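Local atomic coordinates of type II restriction enzyme MunI (Mycoplasma, PDB entry 1D02), a protein that recognises the double-stranded DNA sequence 5'-CAATTG-3' as a homodimer and cleaves it after the first C. Residues D[101-107]-D[153-159]; D[148-152]-D[189-193]; D[48-52]-D[133-137]. The protein carries 1 engineered substitution. One frame throughout, in Å; residues are numbered along the deposited sequence.

Interaction 1 (D[101-107]-D[153-159]); sequences RQDGWVE and EGDITRD. With nucleotides of chain A.
Gln102 and Glu153 carry on the pairing of two neighbouring parallel strands into the loops that follow: Gln102 N donates to Glu153 O at 3.1 Å, and Gln102 O then accepts from Ile156 N at 2.9 Å. Both polar backbone atoms of Gln102 are thereby satisfied by one partner loop. Further along, Trp105 N lies 2.7 Å from Asp159 OD2 and meets it from above the carboxylate plane, 39° out of it. The carboxylate of Asp159, swung to the side of CB remote from its backbone N, reaches this amide through OD2 while OD1 accepts from Lys161 N and Arg162 N, capping helix 160-170. Trp105 O, by contrast, is buried with no hydrogen-bond donor in the model; it receives a CA-H...O contact, 3.4 Å from Asp159 CA to Trp105 O.

Charged groups close both ends of the contact. Arg158 grips Glu107 end-on, NH1 to OE1 and NH2 to OE2, each at 2.8 Å, through syn lone pairs and with the two planes only 4° apart. Arg158 NE is satisfied by Glu65 O of the second subunit. At the other end Arg101 and Glu153 run side by side, a looser salt bridge of 3.3 Å from NE to OE1, which leaves NH1 to hold OP2 of DA5 of chain A at 2.8 Å. Asp103 N donates to OP2 of DT6 of chain A over 2.8 Å in an almost straight bond (172°). Two waters fill in: one links Asp103 OD1 to Asp155 N, the other Gly104 N to Asp155 OD1.

Two successive phosphates are thus held from the end of strand 93-101 and the loop after it, braced from behind by the loop after the adjacent parallel strand 148-153, in the central sheet of a PDDEXK-clan nuclease.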
loop_
_atom_site.group_PDB
_atom_site.type_symbol
_atom_site.label_atom_id
_atom_site.label_comp_id
_atom_site.label_asym_id
_atom_site.label_seq_id
_atom_site.Cartn_x
_atom_site.Cartn_y
_atom_site.Cartn_z
ATOM N N ARG D 101 -13.003 1.259 -6.353
ATOM C CA ARG D 101 -14.268 2.005 -6.304
ATOM C C ARG D 101 -14.561 2.285 -4.850
ATOM O O ARG D 101 -14.429 1.390 -4.016
ATOM C CB ARG D 101 -15.419 1.159 -6.868
ATOM C CG ARG D 101 -15.102 0.502 -8.200
ATOM C CD ARG D 101 -16.275 -0.333 -8.759
ATOM N NE ARG D 101 -15.866 -1.138 -9.922
ATOM C CZ ARG D 101 -15.184 -2.286 -9.846
ATOM N NH1 ARG D 101 -14.835 -2.781 -8.662
ATOM N NH2 ARG D 101 -14.831 -2.934 -10.957
ATOM N N GLN D 102 -14.959 3.509 -4.535
ATOM C CA GLN D 102 -15.260 3.821 -3.124
ATOM C C GLN D 102 -16.114 5.068 -3.001
ATOM O O GLN D 102 -16.072 5.957 -3.869
ATOM C CB GLN D 102 -13.950 4.024 -2.348
ATOM C CG GLN D 102 -14.083 4.065 -0.809
ATOM C CD GLN D 102 -12.730 3.856 -0.134
ATOM O OE1 GLN D 102 -12.214 4.733 0.599
ATOM N NE2 GLN D 102 -12.137 2.701 -0.389
ATOM N N ASP D 103 -16.909 5.117 -1.934
ATOM C CA ASP D 103 -17.742 6.285 -1.681
ATOM C C ASP D 103 -16.873 7.458 -1.247
ATOM O O ASP D 103 -15.646 7.340 -1.171
ATOM C CB ASP D 103 -18.798 5.973 -0.614
ATOM C CG ASP D 103 -19.843 4.980 -1.104
ATOM O OD1 ASP D 103 -20.124 4.962 -2.324
ATOM O OD2 ASP D 103 -20.387 4.223 -0.268
ATOM N N GLY D 104 -17.505 8.601 -0.986
ATOM C CA GLY D 104 -16.746 9.766 -0.589
ATOM C C GLY D 104 -17.608 10.932 -0.140
ATOM O O GLY D 104 -18.820 10.949 -0.308
ATOM N N TRP D 105 -16.959 11.914 0.460
ATOM C CA TRP D 105 -17.641 13.119 0.910
ATOM C C TRP D 105 -17.815 14.039 -0.299
ATOM O O TRP D 105 -16.842 14.606 -0.815
ATOM C CB TRP D 105 -16.777 13.765 2.001
ATOM C CG TRP D 105 -17.148 15.140 2.418
ATOM C CD1 TRP D 105 -18.404 15.675 2.513
ATOM C CD2 TRP D 105 -16.248 16.127 2.908
ATOM N NE1 TRP D 105 -18.332 16.947 3.047
ATOM C CE2 TRP D 105 -17.018 17.246 3.297
ATOM C CE3 TRP D 105 -14.855 16.176 3.064
ATOM C CZ2 TRP D 105 -16.441 18.401 3.830
ATOM C CZ3 TRP D 105 -14.281 17.328 3.598
ATOM C CH2 TRP D 105 -15.075 18.423 3.972
ATOM N N VAL D 106 -19.054 14.150 -0.774
ATOM C CA VAL D 106 -19.362 15.012 -1.913
ATOM C C VAL D 106 -20.639 15.772 -1.562
ATOM O O VAL D 106 -21.104 15.713 -0.413
ATOM C CB VAL D 106 -19.548 14.193 -3.243
ATOM C CG1 VAL D 106 -18.235 13.539 -3.616
ATOM C CG2 VAL D 106 -20.651 13.120 -3.097
ATOM N N GLU D 107 -21.204 16.484 -2.533
ATOM C CA GLU D 107 -22.427 17.253 -2.297
ATOM C C GLU D 107 -23.559 16.408 -1.719
ATOM O O GLU D 107 -23.810 15.277 -2.170
ATOM C CB GLU D 107 -22.918 17.893 -3.624
ATOM C CG GLU D 107 -21.959 18.905 -4.243
ATOM C CD GLU D 107 -20.989 18.272 -5.233
ATOM O OE1 GLU D 107 -20.848 17.028 -5.214
ATOM O OE2 GLU D 107 -20.367 19.019 -6.025
ATOM N N GLU D 153 -12.718 5.057 -8.953
ATOM C CA GLU D 153 -14.087 5.280 -9.437
ATOM C C GLU D 153 -14.962 5.521 -8.220
ATOM O O GLU D 153 -14.586 5.139 -7.113
ATOM C CB GLU D 153 -14.614 4.024 -10.148
ATOM C CG GLU D 153 -13.878 3.674 -11.446
ATOM C CD GLU D 153 -14.370 2.379 -12.116
ATOM O OE1 GLU D 153 -15.272 1.698 -11.585
ATOM O OE2 GLU D 153 -13.816 2.032 -13.187
ATOM N N GLY D 154 -16.130 6.125 -8.432
ATOM C CA GLY D 154 -17.039 6.378 -7.315
ATOM C C GLY D 154 -16.887 7.779 -6.745
ATOM O O GLY D 154 -16.078 8.587 -7.216
ATOM N N ASP D 155 -17.657 8.085 -5.706
ATOM C CA ASP D 155 -17.567 9.424 -5.123
ATOM C C ASP D 155 -16.182 9.766 -4.554
ATOM O O ASP D 155 -15.852 10.945 -4.375
ATOM C CB ASP D 155 -18.672 9.592 -4.066
ATOM C CG ASP D 155 -20.035 9.789 -4.695
ATOM O OD1 ASP D 155 -21.058 9.567 -4.018
ATOM O OD2 ASP D 155 -20.086 10.182 -5.872
ATOM N N ILE D 156 -15.349 8.760 -4.283
ATOM C CA ILE D 156 -14.011 9.064 -3.771
ATOM C C ILE D 156 -13.278 9.988 -4.738
ATOM O O ILE D 156 -12.487 10.836 -4.315
ATOM C CB ILE D 156 -13.175 7.761 -3.548
ATOM C CG1 ILE D 156 -11.793 8.092 -2.974
ATOM C CG2 ILE D 156 -13.048 6.981 -4.856
ATOM C CD1 ILE D 156 -10.964 6.820 -2.592
ATOM N N THR D 157 -13.581 9.873 -6.028
ATOM C CA THR D 157 -12.891 10.683 -7.041
ATOM C C THR D 157 -13.200 12.165 -6.987
ATOM O O THR D 157 -12.552 12.955 -7.673
ATOM C CB THR D 157 -13.217 10.218 -8.471
ATOM O OG1 THR D 157 -14.621 10.364 -8.700
ATOM C CG2 THR D 157 -12.833 8.766 -8.669
ATOM N N ARG D 158 -14.191 12.551 -6.184
ATOM C CA ARG D 158 -14.534 13.970 -6.078
ATOM C C ARG D 158 -14.472 14.445 -4.627
ATOM O O ARG D 158 -14.842 15.566 -4.318
ATOM C CB ARG D 158 -15.945 14.200 -6.647
ATOM C CG ARG D 158 -16.056 13.898 -8.169
ATOM C CD ARG D 158 -17.409 14.328 -8.757
ATOM N NE ARG D 158 -17.616 15.765 -8.614
ATOM C CZ ARG D 158 -18.449 16.312 -7.728
ATOM N NH1 ARG D 158 -19.164 15.538 -6.910
ATOM N NH2 ARG D 158 -18.548 17.639 -7.638
ATOM N N ASP D 159 -14.002 13.580 -3.744
ATOM C CA ASP D 159 -13.899 13.895 -2.308
ATOM C C ASP D 159 -12.645 14.769 -2.148
ATOM O O ASP D 159 -11.551 14.370 -2.527
ATOM C CB ASP D 159 -13.772 12.563 -1.561
ATOM C CG ASP D 159 -13.556 12.722 -0.063
ATOM O OD1 ASP D 159 -12.659 13.502 0.333
ATOM O OD2 ASP D 159 -14.285 12.033 0.704
ATOM P P DT A 6 -17.599 1.454 -0.517
ATOM O OP1 DT A 6 -18.208 1.054 -1.807
ATOM O OP2 DT A 6 -17.132 2.848 -0.313
ATOM O "O5'" DT A 6 -18.600 1.091 0.657
ATOM C "C5'" DT A 6 -19.369 -0.088 0.553
ATOM C "C4'" DT A 6 -19.344 -0.842 1.857
ATOM O "O4'" DT A 6 -18.022 -1.380 2.098
ATOM C "C3'" DT A 6 -19.659 0.032 3.067
ATOM O "O3'" DT A 6 -21.038 -0.070 3.383
ATOM C "C2'" DT A 6 -18.804 -0.557 4.182
ATOM C "C1'" DT A 6 -17.779 -1.463 3.504
ATOM N N1 DT A 6 -16.430 -0.942 3.744
ATOM C C2 DT A 6 -15.613 -1.550 4.675
ATOM O O2 DT A 6 -15.951 -2.540 5.305
ATOM N N3 DT A 6 -14.385 -0.960 4.840
ATOM C C4 DT A 6 -13.906 0.154 4.175
ATOM O O4 DT A 6 -12.780 0.590 4.433
ATOM C C5 DT A 6 -14.816 0.728 3.201
ATOM C C7 DT A 6 -14.390 1.929 2.430
ATOM C C6 DT A 6 -16.010 0.156 3.036
ATOM P P DA A 5 -16.359 -2.960 -5.024
ATOM O OP1 DA A 5 -17.803 -3.141 -5.298
ATOM O OP2 DA A 5 -15.517 -2.236 -5.988
ATOM O "O5'" DA A 5 -16.083 -2.241 -3.617
ATOM C "C5'" DA A 5 -17.084 -2.132 -2.641
ATOM C "C4'" DA A 5 -16.509 -1.630 -1.334
ATOM O "O4'" DA A 5 -15.604 -2.607 -0.780
ATOM C "C3'" DA A 5 -15.777 -0.279 -1.271
ATOM O "O3'" DA A 5 -16.354 0.497 -0.218
ATOM C "C2'" DA A 5 -14.383 -0.659 -0.780
ATOM C "C1'" DA A 5 -14.700 -1.905 0.035
ATOM N N9 DA A 5 -13.591 -2.801 0.358
ATOM C C8 DA A 5 -12.472 -3.070 -0.393
ATOM N N7 DA A 5 -11.656 -3.924 0.168
ATOM C C5 DA A 5 -12.266 -4.237 1.369
ATOM C C6 DA A 5 -11.892 -5.094 2.435
ATOM N N6 DA A 5 -10.766 -5.817 2.449
ATOM N N1 DA A 5 -12.721 -5.173 3.500
ATOM C C2 DA A 5 -13.840 -4.440 3.486
ATOM N N3 DA A 5 -14.296 -3.606 2.547
ATOM C C4 DA A 5 -13.458 -3.553 1.503
HETATM O O HOH W 1 -19.569 6.170 -4.865
HETATM O O HOH W 2 -20.441 8.958 -1.312
#

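Interaction 2 (D[148-152]-D[189-193]); sequences FWVVF and LVQHF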
loop_
_atom_site.group_PDB
_atom_site.type_symbol
_atom_site.label_atom_id
_atom_site.label_comp_id
_atom_site.label_asym_id
_atom_site.label_seq_id
_atom_site.Cartn_x
_atom_site.Cartn_y
_atom_site.Cartn_z
ATOM N N PHE D 148 2.432 -0.043 -12.847
ATOM C CA PHE D 148 1.010 -0.309 -12.654
ATOM C C PHE D 148 0.206 0.962 -12.824
ATOM O O PHE D 148 0.758 2.068 -12.830
ATOM C CB PHE D 148 0.769 -0.884 -11.248
ATOM C CG PHE D 148 1.185 0.051 -10.135
ATOM C CD1 PHE D 148 0.299 1.015 -9.653
ATOM C CD2 PHE D 148 2.455 -0.035 -9.572
ATOM C CE1 PHE D 148 0.673 1.884 -8.619
ATOM C CE2 PHE D 148 2.843 0.821 -8.542
ATOM C CZ PHE D 148 1.962 1.785 -8.054
ATOM N N TRP D 149 -1.105 0.797 -12.964
ATOM C CA TRP D 149 -2.000 1.934 -13.127
ATOM C C TRP D 149 -3.244 1.654 -12.305
ATOM O O TRP D 149 -3.930 0.659 -12.537
ATOM C CB TRP D 149 -2.358 2.085 -14.610
ATOM C CG TRP D 149 -3.260 3.246 -14.920
ATOM C CD1 TRP D 149 -3.313 4.445 -14.270
ATOM C CD2 TRP D 149 -4.163 3.342 -16.025
ATOM N NE1 TRP D 149 -4.200 5.292 -14.909
ATOM C CE2 TRP D 149 -4.733 4.636 -15.989
ATOM C CE3 TRP D 149 -4.542 2.462 -17.051
ATOM C CZ2 TRP D 149 -5.668 5.080 -16.940
ATOM C CZ3 TRP D 149 -5.475 2.901 -18.001
ATOM C CH2 TRP D 149 -6.024 4.200 -17.932
ATOM N N VAL D 150 -3.526 2.532 -11.344
ATOM C CA VAL D 150 -4.691 2.362 -10.481
ATOM C C VAL D 150 -5.764 3.357 -10.942
ATOM O O VAL D 150 -5.519 4.561 -11.021
ATOM C CB VAL D 150 -4.346 2.630 -8.989
ATOM C CG1 VAL D 150 -5.606 2.532 -8.138
ATOM C CG2 VAL D 150 -3.293 1.607 -8.472
ATOM N N VAL D 151 -6.927 2.825 -11.306
ATOM C CA VAL D 151 -8.050 3.669 -11.718
ATOM C C VAL D 151 -9.056 3.713 -10.573
ATOM O O VAL D 151 -9.540 2.658 -10.122
ATOM C CB VAL D 151 -8.727 3.113 -12.980
ATOM C CG1 VAL D 151 -9.948 3.966 -13.333
ATOM C CG2 VAL D 151 -7.711 3.108 -14.146
ATOM N N PHE D 152 -9.336 4.919 -10.079
ATOM C CA PHE D 152 -10.298 5.114 -8.988
ATOM C C PHE D 152 -11.640 5.477 -9.611
ATOM O O PHE D 152 -11.686 6.141 -10.655
ATOM C CB PHE D 152 -9.846 6.235 -8.045
ATOM C CG PHE D 152 -8.583 5.919 -7.273
ATOM C CD1 PHE D 152 -7.335 6.342 -7.740
ATOM C CD2 PHE D 152 -8.640 5.193 -6.094
ATOM C CE1 PHE D 152 -6.154 6.043 -7.042
ATOM C CE2 PHE D 152 -7.468 4.884 -5.382
ATOM C CZ PHE D 152 -6.220 5.307 -5.855
ATOM N N LEU D 189 -10.768 8.492 -19.917
ATOM C CA LEU D 189 -10.022 7.366 -19.356
ATOM C C LEU D 189 -8.954 6.914 -20.360
ATOM O O LEU D 189 -7.778 6.761 -20.011
ATOM C CB LEU D 189 -10.972 6.190 -19.048
ATOM C CG LEU D 189 -10.313 4.864 -18.651
ATOM C CD1 LEU D 189 -9.658 5.004 -17.285
ATOM C CD2 LEU D 189 -11.372 3.741 -18.636
ATOM N N VAL D 190 -9.368 6.721 -21.601
ATOM C CA VAL D 190 -8.432 6.267 -22.631
ATOM C C VAL D 190 -7.382 7.343 -22.935
ATOM O O VAL D 190 -6.199 7.021 -23.147
ATOM C CB VAL D 190 -9.179 5.834 -23.949
ATOM C CG1 VAL D 190 -8.161 5.342 -24.983
ATOM C CG2 VAL D 190 -10.166 4.684 -23.654
ATOM N N GLN D 191 -7.777 8.616 -22.920
ATOM C CA GLN D 191 -6.814 9.684 -23.197
ATOM C C GLN D 191 -5.689 9.659 -22.167
ATOM O O GLN D 191 -4.536 9.921 -22.506
ATOM C CB GLN D 191 -7.486 11.061 -23.210
ATOM C CG GLN D 191 -8.411 11.254 -24.413
ATOM C CD GLN D 191 -9.136 12.587 -24.394
ATOM O OE1 GLN D 191 -9.579 13.018 -23.310
ATOM N NE2 GLN D 191 -9.291 13.195 -25.483
ATOM N N HIS D 192 -5.998 9.324 -20.914
ATOM C CA HIS D 192 -4.934 9.273 -19.907
ATOM C C HIS D 192 -3.918 8.207 -20.312
ATOM O O HIS D 192 -2.712 8.458 -20.324
ATOM C CB HIS D 192 -5.500 8.950 -18.521
ATOM C CG HIS D 192 -4.479 9.024 -17.427
ATOM N ND1 HIS D 192 -3.601 7.997 -17.151
ATOM C CD2 HIS D 192 -4.151 10.037 -16.587
ATOM C CE1 HIS D 192 -2.772 8.377 -16.193
ATOM N NE2 HIS D 192 -3.083 9.612 -15.838
ATOM N N PHE D 193 -4.402 7.009 -20.619
ATOM C CA PHE D 193 -3.521 5.923 -21.046
ATOM C C PHE D 193 -2.756 6.334 -22.319
ATOM O O PHE D 193 -1.537 6.228 -22.394
ATOM C CB PHE D 193 -4.354 4.677 -21.375
ATOM C CG PHE D 193 -3.580 3.608 -22.101
ATOM C CD1 PHE D 193 -2.663 2.809 -21.428
ATOM C CD2 PHE D 193 -3.770 3.413 -23.476
ATOM C CE1 PHE D 193 -1.937 1.819 -22.111
ATOM C CE2 PHE D 193 -3.057 2.436 -24.169
ATOM C CZ PHE D 193 -2.135 1.633 -23.483
#
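Trp149 on the strand and His192 on the helix both set CG anti to the backbone N (chi1 -179° and -174°), which sends the indole and the imidazole out from their backbones into the same layer. The two side chains come from opposing backbones and pass one another running antiparallel. The five-membered ring of Trp149 and the His192 ring have planes only 9° apart, yet their centroids are 5.0 Å apart, so this is a slid, near-parallel pair with little overlap and not a full stack.

Two more helix residues meet the far end of the indole. Leu189 brings its CD1 to 3.8 Å from Trp149 CH2, while Leu189 O lies near the plane of the indole at its edge. Phe193 offers its CB, 3.9 Å from Trp149 CH2, and its ring leads away. The strand and helix run almost antiparallel, with their short axes 11.6 Å apart at closest approach. This wide spacing is bridged by the indole: helix 186-197 packs on one face of the mixed central sheet, in the alpha/beta layering of the PDDEXK fold, and Trp149 and Val151 both point to that face.

Val151 supplies the second, smaller contact, with CG1 lying 4.1 Å from Leu189 CD1. Its other methyl, CG2, sits over the centre of the Trp149 ring, 3.8 Å above the plane, so one face of the indole is backed by its own strand. No hydrogen bond joins the two segments. Phe178, on the adjoining strand 177-180, touches Trp149, Leu189 and His192, and helix 27-34 reaches Val151 through Leu27 and Leu189 through Phe31.

Interaction 3 (D[48-52]-D[133-137]); sequences HLKNL and AYRTI
Leu49 and Ile137 make the tightest of the apolar contacts here: Leu49 CD2 lies 3.4 Å from Ile137 CD1, closer than carbon atoms usually pack. With chi1 of Leu49 at -65° the fork lies toward the helix; its chi2, 140°, is far from staggered, which fits a tightly packed site. The two methyls divide the work. CD1 comes to 3.6 Å from Tyr134 CE1 and lies nearly as close to CZ, whereas CD2 is shared between Ile137 and the tyrosine. Leucine and tyrosine side chains cross at about a right angle. Ala133 offers the methyl of its CB to two leucines, at 4.3 Å from both Leu49 CD2 and Leu52 CD2.

Ile137 also meets His48, but through aliphatic carbon: its CG2 lies 3.8 Å from His48 CB. Ile137 CD1, extended by a chi2 of 170°, comes to 3.6 Å from His48 O. Helix 128-138 and the loop after strand 40-44 thus pack together over strand 93-101, the middle strand of the central sheet. Tyr134 also touches Phe148, whose side chain points away from helix 186-197: helix 128-138 covers the other face, as in the alpha/beta layering of the PDDEXK fold.

Aromatic contacts extend the patch beyond the two segments. Phe96 of strand 93-101 meets the rings of both Tyr134 and His48 edge-to-face, and it touches Leu49 and Ile137 as well.

Hydrogen bonds do not cross between loop and helix. The loop is tied instead by backbone bonds from Leu49 to Val80 and from Leu52 to Trp78, while Ala133 packs on Phe168 of the second subunit.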
loop_
_atom_site.group_PDB
_atom_site.type_symbol
_atom_site.label_atom_id
_atom_site.label_comp_id
_atom_site.label_asym_id
_atom_site.label_seq_id
_atom_site.Cartn_x
_atom_site.Cartn_y
_atom_site.Cartn_z
ATOM N N HIS D 48 -0.735 -13.543 -15.213
ATOM C CA HIS D 48 0.728 -13.466 -15.199
ATOM C C HIS D 48 1.401 -13.485 -13.851
ATOM O O HIS D 48 2.564 -13.859 -13.756
ATOM C CB HIS D 48 1.211 -12.204 -15.928
ATOM C CG HIS D 48 0.576 -12.004 -17.266
ATOM N ND1 HIS D 48 -0.747 -11.655 -17.410
ATOM C CD2 HIS D 48 1.068 -12.150 -18.521
ATOM C CE1 HIS D 48 -1.048 -11.594 -18.697
ATOM N NE2 HIS D 48 0.037 -11.891 -19.391
ATOM N N LEU D 49 0.678 -13.081 -12.817
ATOM C CA LEU D 49 1.216 -12.986 -11.464
ATOM C C LEU D 49 0.589 -14.010 -10.511
ATOM O O LEU D 49 0.579 -13.813 -9.293
ATOM C CB LEU D 49 0.968 -11.554 -10.954
ATOM C CG LEU D 49 1.721 -10.458 -11.731
ATOM C CD1 LEU D 49 0.835 -9.232 -11.919
ATOM C CD2 LEU D 49 3.003 -10.078 -10.973
ATOM N N LYS D 50 0.086 -15.104 -11.075
ATOM C CA LYS D 50 -0.552 -16.160 -10.304
ATOM C C LYS D 50 0.414 -16.931 -9.390
ATOM O O LYS D 50 -0.004 -17.480 -8.374
ATOM C CB LYS D 50 -1.210 -17.153 -11.288
ATOM C CG LYS D 50 -2.015 -18.314 -10.689
ATOM C CD LYS D 50 -2.148 -19.459 -11.724
ATOM C CE LYS D 50 -3.579 -19.699 -12.229
ATOM N NZ LYS D 50 -4.539 -20.135 -11.159
ATOM N N ASN D 51 1.700 -16.976 -9.753
ATOM C CA ASN D 51 2.666 -17.788 -8.997
ATOM C C ASN D 51 3.781 -16.924 -8.441
ATOM O O ASN D 51 4.786 -16.699 -9.115
ATOM C CB ASN D 51 3.224 -18.874 -9.952
ATOM C CG ASN D 51 4.119 -19.881 -9.252
ATOM O OD1 ASN D 51 4.318 -19.817 -8.051
ATOM N ND2 ASN D 51 4.664 -20.824 -10.013
ATOM N N LEU D 52 3.611 -16.444 -7.209
ATOM C CA LEU D 52 4.594 -15.566 -6.600
ATOM C C LEU D 52 5.189 -15.908 -5.243
ATOM O O LEU D 52 6.395 -15.701 -5.010
ATOM C CB LEU D 52 4.008 -14.165 -6.411
ATOM C CG LEU D 52 3.520 -13.305 -7.566
ATOM C CD1 LEU D 52 3.006 -11.971 -6.975
ATOM C CD2 LEU D 52 4.666 -13.071 -8.542
ATOM N N ALA D 133 8.495 -7.631 -9.220
ATOM C CA ALA D 133 7.773 -8.649 -9.981
ATOM C C ALA D 133 7.066 -8.043 -11.214
ATOM O O ALA D 133 7.109 -8.604 -12.328
ATOM C CB ALA D 133 6.749 -9.339 -9.075
ATOM N N TYR D 134 6.415 -6.898 -11.012
ATOM C CA TYR D 134 5.695 -6.235 -12.098
ATOM C C TYR D 134 6.644 -5.781 -13.207
ATOM O O TYR D 134 6.363 -5.968 -14.400
ATOM C CB TYR D 134 4.928 -5.013 -11.576
ATOM C CG TYR D 134 3.537 -5.327 -11.029
ATOM C CD1 TYR D 134 3.314 -6.411 -10.183
ATOM C CD2 TYR D 134 2.451 -4.526 -11.375
ATOM C CE1 TYR D 134 2.021 -6.691 -9.698
ATOM C CE2 TYR D 134 1.172 -4.792 -10.893
ATOM C CZ TYR D 134 0.966 -5.877 -10.063
ATOM O OH TYR D 134 -0.316 -6.167 -9.649
ATOM N N ARG D 135 7.765 -5.189 -12.814
ATOM C CA ARG D 135 8.724 -4.731 -13.826
ATOM C C ARG D 135 9.343 -5.905 -14.593
ATOM O O ARG D 135 9.563 -5.809 -15.812
ATOM C CB ARG D 135 9.813 -3.871 -13.182
ATOM C CG ARG D 135 9.321 -2.491 -12.704
ATOM C CD ARG D 135 10.525 -1.596 -12.441
ATOM N NE ARG D 135 10.208 -0.278 -11.884
ATOM C CZ ARG D 135 9.822 0.788 -12.584
ATOM N NH1 ARG D 135 9.665 0.730 -13.919
ATOM N NH2 ARG D 135 9.688 1.953 -11.956
ATOM N N THR D 136 9.604 -7.021 -13.910
ATOM C CA THR D 136 10.175 -8.198 -14.569
ATOM C C THR D 136 9.200 -8.806 -15.563
ATOM O O THR D 136 9.548 -9.109 -16.711
ATOM C CB THR D 136 10.537 -9.310 -13.545
ATOM O OG1 THR D 136 11.596 -8.848 -12.712
ATOM C CG2 THR D 136 10.946 -10.619 -14.266
ATOM N N ILE D 137 7.953 -8.959 -15.130
ATOM C CA ILE D 137 6.964 -9.591 -15.983
ATOM C C ILE D 137 6.490 -8.687 -17.113
ATOM O O ILE D 137 6.503 -9.090 -18.273
ATOM C CB ILE D 137 5.770 -10.074 -15.127
ATOM C CG1 ILE D 137 6.258 -11.173 -14.184
ATOM C CG2 ILE D 137 4.635 -10.638 -16.039
ATOM C CD1 ILE D 137 5.261 -11.582 -13.102
#

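In the fold
Strand 148-153 joins the three contacts. Interaction 2 lies on it, the second segment of interaction 1 starts at its C-terminal end, and interaction 3 uses helix 128-138, the element just before it. Thr157 CG2 of interaction 1 packs 3.5 Å from Phe152 O of interaction 2, and Phe148 CB lies 3.9 Å from Tyr134 CE2 of interaction 3. Centres of interactions 1 and 3 are about 31 Å apart. Along the chain, interaction 3 closes before interaction 2 opens, while interaction 1 alternates with both. The buried sheet-helix layer therefore connects the paired loops of interaction 1, one of which binds DNA phosphates, with the loop and helix packed on the other face of the sheet.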